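Long-range contacts in type II restriction enzyme SfiI (PDB 2EZV), which recognises the interrupted DNA sequence 5'-GGCCN(5)GGCC-3' as a tetramer and cleaves both strands to leave 5'-phosphate ends: residues 3-8 with 153-158; 26-31 with 60-65; 68-73 with 81-86. All coordinates share one frame; numbering follows the deposited sequence.

Interaction 1. Residues 3-8 with 153-158; sequences QDYREL and PAVTTS
Tyr5 lays one face of its ring over Val155, joining the N-terminal 3-10 turn ahead of helix 10-41 to strand 151-167 of the mixed sheet in this PD-(D/E)XK-type nuclease. With CG between the backbone N and the carbonyl carbon (chi1 82°), the ring is carried to Val155, whose CG1 makes a CH-pi contact 3.5 Å from the centroid of the Tyr5 ring, displaced toward the CG and CD1 side. The opposite face is covered by the CG methylene of Arg6, while Pro153 CB approaches the ring edge at CE2. His141 and His188 also meet the Tyr5 ring.

Pro153 packs against a polar pair. Arg6 bends at chi3 (-56°) and grips Asp4 side-on with two nitrogens, NE to OD1 and NH2 to OD2, each oxygen using its syn lone pair and lying nearly in the guanidinium plane. The NH2 to OD2 bond of this salt bridge is 2.6 Å. Asp4 OD1 also accepts from Arg6 N through its anti lone pair, closing an Asx turn that leaves the carboxylate held by three bonds. The proline ring crosses both side chains at about a right angle, with its CG 3.6 Å from Arg6 NH2.

The backbones are joined by one water, which donates to Gln3 O and to Pro153 O (2.8 Å) and accepts from Tyr5 N at 2.6 Å.

Interaction 2. Residues 26-31 with 60-65; sequences QALQQY and YALEVA
Ala27 and Ala61 bring helix 10-41 and the C-terminal part of helix 49-62 together, their CA atoms 5.4 Å apart. Such a close approach is possible because both positions carry only a methyl group. CB of Ala27 points at the other backbone and lies 3.3 Å from Ala61 O, with Leu62 CD2 and Ala65 CB also beside it. CB of Ala61, in turn, touches Leu28 CD2 at 3.7 Å and Tyr31 CD2 at 3.6 Å. Leu28 and Leu62 meet obliquely through CG of the first and CD2 of the second.

Tyr31 extends with CG anti to the backbone N (chi1 -169°), which directs its ring across the start of 60-65. One ring face lies against the Tyr60-Ala61 backbone, and the phenol oxygen OH is 3.4 Å from Tyr60 CB. The two phenol groups have separate polar partners: Tyr31 OH is hydrogen-bonded to Glu34, and Tyr60 OH to Phe74 O of the third subunit. Tyr68 of the second subunit packs on Ala27 and Ala65, so this helix pair also forms part of the tetramer interface.

A water donates to Ala27 O and to Ala61 O, the latter at 2.7 Å. Apolar carbon surfaces thus hold the two segments together, and this water is the one polar link identified between their main chains.

Interaction 3. Residues 68-73 with 81-86; sequences YPINRR and KRVRWL
Ile70 crosses the indole of Trp85 at about a right angle, and its CG1 lies 3.6 Å from the centroid of the five-membered ring in a CH-pi contact over the face. CG1 stands anti to the carbonyl carbon (chi1 -79°), while the other branch, CG2, reaches Val83 CG1 at 3.7 Å. CD1 continues over the indole toward the junction of its two rings. Tyr68 and Trp85 lie side by side and point the same way, with their planes inclined at 41°. Trp85 CD1 sits over the centre of the phenol ring, 3.4 Å above its plane. Pro94 and Leu144, from strands 93-104 and 141-145, extend this apolar cluster, and Tyr68 and Trp85 also pack on Gln30 of the second subunit.

The backbones run roughly antiparallel and join in a single beta bridge, Pro69 with Arg84, by which the loop 68-73 lines the border of strand 80-86; the other side of that strand pairs with strand 93-104 of the nuclease sheet. Trp85 N donates to Tyr68 O at 2.8 Å, and Ile70 N to Val83 O at 3.1 Å. Beyond Ile70, an inverse gamma turn centred on Asn71 leads the chain to Arg72, whose O rests against Val83 CG2.

That carbonyl is linked through a water to Val83 N, which donates to the water at 2.8 Å. A second water accepts from Trp85 NE1 at 2.9 Å, in the indole plane, and donates a weak hydrogen bond to Pro69 O. Arg84 turns away to a salt bridge with Glu66 and a hydrogen bond with Gln95.

Interactions 2 and 3 follow one another along the chain, and both are nested inside the loop closed by interaction 1. Interactions 1 and 3 reach the same sheet, their centres 13 Å apart, and they touch where Gln3 NE2 packs 4.3 Å from Trp85 CH2; Gln3 OE1 is hydrogen-bonded to Leu265 N of the second subunit. Interaction 2 has its centre 17 Å from that of interaction 3 and 24 Å from that of interaction 1. Interactions 2 and 3 meet across the subunit boundary, Tyr68 of one subunit on Gln30 of the other. None forms the calcium site of Asp79, Asp100 and Ala101; the Leu62 side chain lies about 12 Å from a calcium ion, and the contacts' nearest atoms are about 13 to 14 Å from DNA.

Interaction 1. Residues 3-8 with 153-158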
loop_
_atom_site.group_PDB
_atom_site.type_symbol
_atom_site.label_atom_id
_atom_site.label_comp_id
_atom_site.label_asym_id
_atom_site.label_seq_id
_atom_site.Cartn_x
_atom_site.Cartn_y
_atom_site.Cartn_z
ATOM N N GLN D 3 7.698 -20.373 15.179
ATOM C CA GLN D 3 8.109 -19.572 14.031
ATOM C C GLN D 3 8.418 -20.562 12.904
ATOM O O GLN D 3 8.229 -20.263 11.728
ATOM C CB GLN D 3 9.365 -18.748 14.330
ATOM C CG GLN D 3 9.157 -17.521 15.210
ATOM C CD GLN D 3 10.345 -16.568 15.137
ATOM O OE1 GLN D 3 11.485 -16.960 15.390
ATOM N NE2 GLN D 3 10.082 -15.309 14.781
ATOM N N ASP D 4 8.893 -21.745 13.287
ATOM C CA ASP D 4 9.238 -22.804 12.342
ATOM C C ASP D 4 8.005 -23.687 12.157
ATOM O O ASP D 4 7.589 -24.387 13.074
ATOM C CB ASP D 4 10.387 -23.643 12.907
ATOM C CG ASP D 4 11.029 -24.540 11.869
ATOM O OD1 ASP D 4 10.299 -25.236 11.135
ATOM O OD2 ASP D 4 12.274 -24.552 11.796
ATOM N N TYR D 5 7.426 -23.662 10.967
ATOM C CA TYR D 5 6.234 -24.450 10.710
ATOM C C TYR D 5 6.424 -25.950 10.960
ATOM O O TYR D 5 5.465 -26.654 11.260
ATOM C CB TYR D 5 5.762 -24.214 9.283
ATOM C CG TYR D 5 6.489 -25.035 8.252
ATOM C CD1 TYR D 5 5.939 -26.227 7.776
ATOM C CD2 TYR D 5 7.731 -24.635 7.759
ATOM C CE1 TYR D 5 6.602 -26.997 6.835
ATOM C CE2 TYR D 5 8.410 -25.403 6.818
ATOM C CZ TYR D 5 7.835 -26.583 6.364
ATOM O OH TYR D 5 8.491 -27.356 5.448
ATOM N N ARG D 6 7.653 -26.444 10.838
ATOM C CA ARG D 6 7.901 -27.865 11.066
ATOM C C ARG D 6 7.595 -28.261 12.510
ATOM O O ARG D 6 7.273 -29.412 12.785
ATOM C CB ARG D 6 9.349 -28.217 10.695
ATOM C CG ARG D 6 9.608 -28.172 9.186
ATOM C CD ARG D 6 11.086 -28.160 8.834
ATOM N NE ARG D 6 11.794 -27.062 9.478
ATOM C CZ ARG D 6 13.050 -26.721 9.210
ATOM N NH1 ARG D 6 13.744 -27.395 8.298
ATOM N NH2 ARG D 6 13.620 -25.713 9.862
ATOM N N GLU D 7 7.678 -27.308 13.430
ATOM C CA GLU D 7 7.381 -27.601 14.819
ATOM C C GLU D 7 5.874 -27.601 15.053
ATOM O O GLU D 7 5.415 -27.865 16.164
ATOM C CB GLU D 7 8.013 -26.569 15.734
ATOM C CG GLU D 7 9.468 -26.341 15.505
ATOM C CD GLU D 7 10.036 -25.403 16.532
ATOM O OE1 GLU D 7 9.283 -24.513 16.994
ATOM O OE2 GLU D 7 11.230 -25.549 16.872
ATOM N N LEU D 8 5.101 -27.266 14.026
ATOM C CA LEU D 8 3.648 -27.272 14.167
ATOM C C LEU D 8 3.179 -28.699 13.975
ATOM O O LEU D 8 3.802 -29.469 13.245
ATOM C CB LEU D 8 2.972 -26.399 13.100
ATOM C CG LEU D 8 3.136 -24.881 13.155
ATOM C CD1 LEU D 8 2.205 -24.240 12.127
ATOM C CD2 LEU D 8 2.803 -24.383 14.545
ATOM N N PRO D 153 12.640 -20.935 7.877
ATOM C CA PRO D 153 11.799 -21.389 6.766
ATOM C C PRO D 153 10.434 -20.708 6.652
ATOM O O PRO D 153 9.690 -20.616 7.632
ATOM C CB PRO D 153 11.671 -22.885 7.029
ATOM C CG PRO D 153 11.656 -22.941 8.534
ATOM C CD PRO D 153 12.741 -21.965 8.929
ATOM N N ALA D 154 10.116 -20.226 5.452
ATOM C CA ALA D 154 8.828 -19.588 5.205
ATOM C C ALA D 154 7.959 -20.639 4.525
ATOM O O ALA D 154 8.196 -21.013 3.370
ATOM C CB ALA D 154 8.995 -18.367 4.300
ATOM N N VAL D 155 6.960 -21.122 5.250
ATOM C CA VAL D 155 6.072 -22.150 4.732
ATOM C C VAL D 155 5.390 -21.817 3.421
ATOM O O VAL D 155 4.928 -20.697 3.198
ATOM C CB VAL D 155 4.950 -22.483 5.713
ATOM C CG1 VAL D 155 4.660 -23.984 5.659
ATOM C CG2 VAL D 155 5.323 -22.014 7.101
ATOM N N THR D 156 5.301 -22.833 2.578
ATOM C CA THR D 156 4.671 -22.742 1.276
ATOM C C THR D 156 3.216 -23.161 1.417
ATOM O O THR D 156 2.924 -24.202 1.998
ATOM C CB THR D 156 5.399 -23.689 0.270
ATOM O OG1 THR D 156 6.282 -22.917 -0.552
ATOM C CG2 THR D 156 4.414 -24.451 -0.597
ATOM N N THR D 157 2.307 -22.344 0.904
ATOM C CA THR D 157 0.886 -22.665 0.951
ATOM C C THR D 157 0.347 -22.561 -0.468
ATOM O O THR D 157 0.365 -21.488 -1.074
ATOM C CB THR D 157 0.111 -21.708 1.882
ATOM O OG1 THR D 157 0.546 -21.911 3.227
ATOM C CG2 THR D 157 -1.401 -21.976 1.807
ATOM N N SER D 158 -0.141 -23.683 -0.986
ATOM C CA SER D 158 -0.639 -23.752 -2.354
ATOM C C SER D 158 -2.135 -23.580 -2.524
ATOM O O SER D 158 -2.933 -24.297 -1.911
ATOM C CB SER D 158 -0.211 -25.076 -2.980
ATOM O OG SER D 158 1.198 -25.216 -2.908
HETATM O O HOH W 1 7.923 -21.498 9.551
#

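Interaction 2. Residues 26-31 with 60-65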
loop_
_atom_site.group_PDB
_atom_site.type_symbol
_atom_site.label_atom_id
_atom_site.label_comp_id
_atom_site.label_asym_id
_atom_site.label_seq_id
_atom_site.Cartn_x
_atom_site.Cartn_y
_atom_site.Cartn_z
ATOM N N GLN D 26 -12.883 -14.469 0.900
ATOM C CA GLN D 26 -13.538 -13.182 1.143
ATOM C C GLN D 26 -13.144 -12.214 0.049
ATOM O O GLN D 26 -13.966 -11.450 -0.447
ATOM C CB GLN D 26 -13.098 -12.555 2.465
ATOM C CG GLN D 26 -13.848 -13.037 3.673
ATOM C CD GLN D 26 -15.294 -12.591 3.722
ATOM O OE1 GLN D 26 -16.135 -13.322 4.206
ATOM N NE2 GLN D 26 -15.582 -11.393 3.245
ATOM N N ALA D 27 -11.862 -12.231 -0.295
ATOM C CA ALA D 27 -11.332 -11.347 -1.322
ATOM C C ALA D 27 -12.063 -11.598 -2.630
ATOM O O ALA D 27 -12.606 -10.678 -3.234
ATOM C CB ALA D 27 -9.838 -11.583 -1.491
ATOM N N LEU D 28 -12.097 -12.854 -3.053
ATOM C CA LEU D 28 -12.772 -13.194 -4.294
ATOM C C LEU D 28 -14.258 -12.852 -4.190
ATOM O O LEU D 28 -14.842 -12.307 -5.123
ATOM C CB LEU D 28 -12.561 -14.676 -4.601
ATOM C CG LEU D 28 -11.100 -14.983 -4.952
ATOM C CD1 LEU D 28 -10.812 -16.475 -4.811
ATOM C CD2 LEU D 28 -10.809 -14.480 -6.369
ATOM N N GLN D 29 -14.862 -13.146 -3.043
ATOM C CA GLN D 29 -16.274 -12.852 -2.858
ATOM C C GLN D 29 -16.563 -11.370 -3.055
ATOM O O GLN D 29 -17.402 -10.992 -3.875
ATOM C CB GLN D 29 -16.737 -13.262 -1.460
ATOM C CG GLN D 29 -18.154 -12.782 -1.145
ATOM C CD GLN D 29 -19.202 -13.373 -2.084
ATOM O OE1 GLN D 29 -20.239 -12.758 -2.337
ATOM N NE2 GLN D 29 -18.941 -14.578 -2.590
ATOM N N GLN D 30 -15.862 -10.536 -2.294
ATOM C CA GLN D 30 -16.053 -9.099 -2.357
ATOM C C GLN D 30 -15.643 -8.502 -3.702
ATOM O O GLN D 30 -16.042 -7.389 -4.048
ATOM C CB GLN D 30 -15.305 -8.441 -1.186
ATOM C CG GLN D 30 -15.847 -8.929 0.166
ATOM C CD GLN D 30 -15.284 -8.210 1.380
ATOM O OE1 GLN D 30 -15.743 -8.426 2.497
ATOM N NE2 GLN D 30 -14.289 -7.360 1.170
ATOM N N TYR D 31 -14.861 -9.250 -4.470
ATOM C CA TYR D 31 -14.420 -8.794 -5.784
ATOM C C TYR D 31 -15.213 -9.468 -6.909
ATOM O O TYR D 31 -14.971 -9.194 -8.081
ATOM C CB TYR D 31 -12.939 -9.112 -5.971
ATOM C CG TYR D 31 -12.319 -8.441 -7.178
ATOM C CD1 TYR D 31 -12.116 -7.058 -7.201
ATOM C CD2 TYR D 31 -11.945 -9.181 -8.305
ATOM C CE1 TYR D 31 -11.559 -6.427 -8.313
ATOM C CE2 TYR D 31 -11.388 -8.553 -9.427
ATOM C CZ TYR D 31 -11.201 -7.179 -9.421
ATOM O OH TYR D 31 -10.667 -6.547 -10.523
ATOM N N TYR D 60 -6.005 -8.886 -8.697
ATOM C CA TYR D 60 -6.706 -7.704 -8.196
ATOM C C TYR D 60 -7.537 -8.034 -6.973
ATOM O O TYR D 60 -7.654 -7.227 -6.053
ATOM C CB TYR D 60 -7.607 -7.106 -9.278
ATOM C CG TYR D 60 -6.854 -6.516 -10.448
ATOM C CD1 TYR D 60 -7.396 -6.544 -11.734
ATOM C CD2 TYR D 60 -5.610 -5.913 -10.273
ATOM C CE1 TYR D 60 -6.720 -5.985 -12.816
ATOM C CE2 TYR D 60 -4.927 -5.347 -11.346
ATOM C CZ TYR D 60 -5.488 -5.387 -12.613
ATOM O OH TYR D 60 -4.820 -4.829 -13.681
ATOM N N ALA D 61 -8.115 -9.229 -6.975
ATOM C CA ALA D 61 -8.926 -9.673 -5.861
ATOM C C ALA D 61 -8.090 -9.896 -4.606
ATOM O O ALA D 61 -8.466 -9.445 -3.522
ATOM C CB ALA D 61 -9.661 -10.970 -6.232
ATOM N N LEU D 62 -6.945 -10.562 -4.761
ATOM C CA LEU D 62 -6.086 -10.907 -3.630
ATOM C C LEU D 62 -5.049 -9.910 -3.118
ATOM O O LEU D 62 -4.800 -9.863 -1.912
ATOM C CB LEU D 62 -5.357 -12.232 -3.904
ATOM C CG LEU D 62 -6.080 -13.456 -4.482
ATOM C CD1 LEU D 62 -5.392 -14.712 -3.959
ATOM C CD2 LEU D 62 -7.540 -13.475 -4.108
ATOM N N GLU D 63 -4.429 -9.138 -4.008
ATOM C CA GLU D 63 -3.387 -8.200 -3.586
ATOM C C GLU D 63 -3.893 -7.196 -2.568
ATOM O O GLU D 63 -3.114 -6.594 -1.809
ATOM C CB GLU D 63 -2.791 -7.458 -4.793
ATOM C CG GLU D 63 -3.757 -6.560 -5.568
ATOM C CD GLU D 63 -3.115 -5.953 -6.820
ATOM O OE1 GLU D 63 -2.033 -6.427 -7.242
ATOM O OE2 GLU D 63 -3.695 -5.011 -7.395
ATOM N N VAL D 64 -5.211 -7.065 -2.534
ATOM C CA VAL D 64 -5.890 -6.122 -1.668
ATOM C C VAL D 64 -6.123 -6.690 -0.256
ATOM O O VAL D 64 -6.413 -5.953 0.686
ATOM C CB VAL D 64 -7.221 -5.705 -2.386
ATOM C CG1 VAL D 64 -8.429 -6.079 -1.572
ATOM C CG2 VAL D 64 -7.182 -4.228 -2.749
ATOM N N ALA D 65 -5.942 -8.001 -0.116
ATOM C CA ALA D 65 -6.153 -8.692 1.148
ATOM C C ALA D 65 -4.886 -9.356 1.677
ATOM O O ALA D 65 -4.949 -10.402 2.324
ATOM C CB ALA D 65 -7.228 -9.739 0.960
HETATM O O HOH W 2 -10.916 -8.514 -3.070
#

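Interaction 3. Residues 68-73 with 81-86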
loop_
_atom_site.group_PDB
_atom_site.type_symbol
_atom_site.label_atom_id
_atom_site.label_comp_id
_atom_site.label_asym_id
_atom_site.label_seq_id
_atom_site.Cartn_x
_atom_site.Cartn_y
_atom_site.Cartn_z
ATOM N N TYR D 68 1.223 -8.433 6.487
ATOM C CA TYR D 68 2.584 -8.092 6.903
ATOM C C TYR D 68 3.652 -8.622 5.943
ATOM O O TYR D 68 4.184 -9.713 6.140
ATOM C CB TYR D 68 2.790 -8.684 8.301
ATOM C CG TYR D 68 4.018 -8.246 9.065
ATOM C CD1 TYR D 68 4.215 -8.677 10.378
ATOM C CD2 TYR D 68 4.972 -7.393 8.496
ATOM C CE1 TYR D 68 5.331 -8.270 11.116
ATOM C CE2 TYR D 68 6.094 -6.977 9.223
ATOM C CZ TYR D 68 6.265 -7.418 10.535
ATOM O OH TYR D 68 7.349 -6.994 11.278
ATOM N N PRO D 69 3.992 -7.847 4.903
ATOM C CA PRO D 69 4.998 -8.267 3.921
ATOM C C PRO D 69 6.420 -8.515 4.436
ATOM O O PRO D 69 6.907 -7.845 5.356
ATOM C CB PRO D 69 4.976 -7.134 2.880
ATOM C CG PRO D 69 3.597 -6.550 3.010
ATOM C CD PRO D 69 3.408 -6.547 4.518
ATOM N N ILE D 70 7.077 -9.485 3.817
ATOM C CA ILE D 70 8.456 -9.806 4.136
ATOM C C ILE D 70 9.241 -9.311 2.927
ATOM O O ILE D 70 8.793 -9.463 1.778
ATOM C CB ILE D 70 8.659 -11.324 4.332
ATOM C CG1 ILE D 70 8.164 -11.718 5.728
ATOM C CG2 ILE D 70 10.125 -11.694 4.125
ATOM C CD1 ILE D 70 8.315 -13.189 6.065
ATOM N N ASN D 71 10.391 -8.698 3.192
ATOM C CA ASN D 71 11.231 -8.145 2.136
ATOM C C ASN D 71 12.003 -9.217 1.368
ATOM O O ASN D 71 13.231 -9.277 1.417
ATOM C CB ASN D 71 12.195 -7.123 2.742
ATOM C CG ASN D 71 13.008 -6.402 1.696
ATOM O OD1 ASN D 71 12.540 -6.178 0.586
ATOM N ND2 ASN D 71 14.229 -6.017 2.050
ATOM N N ARG D 72 11.262 -10.059 0.655
ATOM C CA ARG D 72 11.845 -11.138 -0.124
ATOM C C ARG D 72 10.945 -11.433 -1.317
ATOM O O ARG D 72 9.730 -11.604 -1.170
ATOM C CB ARG D 72 11.988 -12.395 0.743
ATOM C CG ARG D 72 13.340 -13.078 0.630
ATOM C CD ARG D 72 13.674 -13.406 -0.812
ATOM N NE ARG D 72 14.778 -14.351 -0.961
ATOM C CZ ARG D 72 14.849 -15.528 -0.349
ATOM N NH1 ARG D 72 13.893 -15.916 0.481
ATOM N NH2 ARG D 72 15.855 -16.349 -0.606
ATOM N N ARG D 73 11.544 -11.495 -2.499
ATOM C CA ARG D 73 10.792 -11.756 -3.720
ATOM C C ARG D 73 11.534 -12.762 -4.587
ATOM O O ARG D 73 12.751 -12.909 -4.475
ATOM C CB ARG D 73 10.627 -10.464 -4.520
ATOM C CG ARG D 73 10.046 -9.309 -3.738
ATOM C CD ARG D 73 10.437 -7.983 -4.363
ATOM N NE ARG D 73 11.137 -7.117 -3.420
ATOM C CZ ARG D 73 12.246 -7.465 -2.777
ATOM N NH1 ARG D 73 12.770 -8.663 -2.979
ATOM N NH2 ARG D 73 12.839 -6.624 -1.943
ATOM N N LYS D 81 2.274 -14.608 -6.115
ATOM C CA LYS D 81 3.120 -15.057 -5.016
ATOM C C LYS D 81 3.554 -13.897 -4.133
ATOM O O LYS D 81 3.778 -12.797 -4.615
ATOM C CB LYS D 81 4.359 -15.779 -5.564
ATOM N N ARG D 82 3.671 -14.154 -2.837
ATOM C CA ARG D 82 4.095 -13.142 -1.888
ATOM C C ARG D 82 4.669 -13.822 -0.657
ATOM O O ARG D 82 4.071 -14.757 -0.130
ATOM C CB ARG D 82 2.912 -12.253 -1.457
ATOM C CG ARG D 82 2.354 -11.303 -2.526
ATOM C CD ARG D 82 3.387 -10.276 -3.021
ATOM N NE ARG D 82 2.785 -9.359 -3.995
ATOM C CZ ARG D 82 3.434 -8.385 -4.633
ATOM N NH1 ARG D 82 4.733 -8.173 -4.416
ATOM N NH2 ARG D 82 2.777 -7.618 -5.497
ATOM N N VAL D 83 5.841 -13.368 -0.222
ATOM C CA VAL D 83 6.474 -13.894 0.987
ATOM C C VAL D 83 5.971 -12.920 2.057
ATOM O O VAL D 83 6.154 -11.708 1.921
ATOM C CB VAL D 83 8.018 -13.817 0.905
ATOM C CG1 VAL D 83 8.643 -14.443 2.163
ATOM C CG2 VAL D 83 8.509 -14.518 -0.366
ATOM N N ARG D 84 5.345 -13.438 3.111
ATOM C CA ARG D 84 4.762 -12.577 4.133
ATOM C C ARG D 84 4.685 -13.260 5.497
ATOM O O ARG D 84 4.979 -14.439 5.623
ATOM C CB ARG D 84 3.337 -12.225 3.703
ATOM C CG ARG D 84 2.454 -13.484 3.664
ATOM C CD ARG D 84 1.067 -13.302 3.085
ATOM N NE ARG D 84 0.266 -14.487 3.391
ATOM C CZ ARG D 84 -1.012 -14.665 3.058
ATOM N NH1 ARG D 84 -1.667 -13.736 2.379
ATOM N NH2 ARG D 84 -1.651 -15.762 3.449
ATOM N N TRP D 85 4.284 -12.500 6.514
ATOM C CA TRP D 85 4.106 -13.030 7.863
ATOM C C TRP D 85 2.608 -13.272 8.017
ATOM O O TRP D 85 1.795 -12.398 7.710
ATOM C CB TRP D 85 4.527 -12.020 8.939
ATOM C CG TRP D 85 5.991 -11.767 9.063
ATOM C CD1 TRP D 85 6.666 -10.662 8.651
ATOM C CD2 TRP D 85 6.950 -12.596 9.734
ATOM N NE1 TRP D 85 7.986 -10.739 9.033
ATOM C CE2 TRP D 85 8.187 -11.915 9.701
ATOM C CE3 TRP D 85 6.880 -13.847 10.369
ATOM C CZ2 TRP D 85 9.350 -12.439 10.281
ATOM C CZ3 TRP D 85 8.040 -14.369 10.947
ATOM C CH2 TRP D 85 9.257 -13.661 10.898
ATOM N N LEU D 86 2.239 -14.454 8.484
ATOM C CA LEU D 86 0.839 -14.756 8.676
ATOM C C LEU D 86 0.546 -14.839 10.171
ATOM O O LEU D 86 0.948 -15.787 10.843
ATOM C CB LEU D 86 0.487 -16.085 8.004
ATOM C CG LEU D 86 -0.974 -16.543 8.116
ATOM C CD1 LEU D 86 -1.866 -15.544 7.384
ATOM C CD2 LEU D 86 -1.136 -17.949 7.527
HETATM O O HOH W 3 9.346 -8.632 7.613
HETATM O O HOH W 4 6.941 -11.481 -1.949
#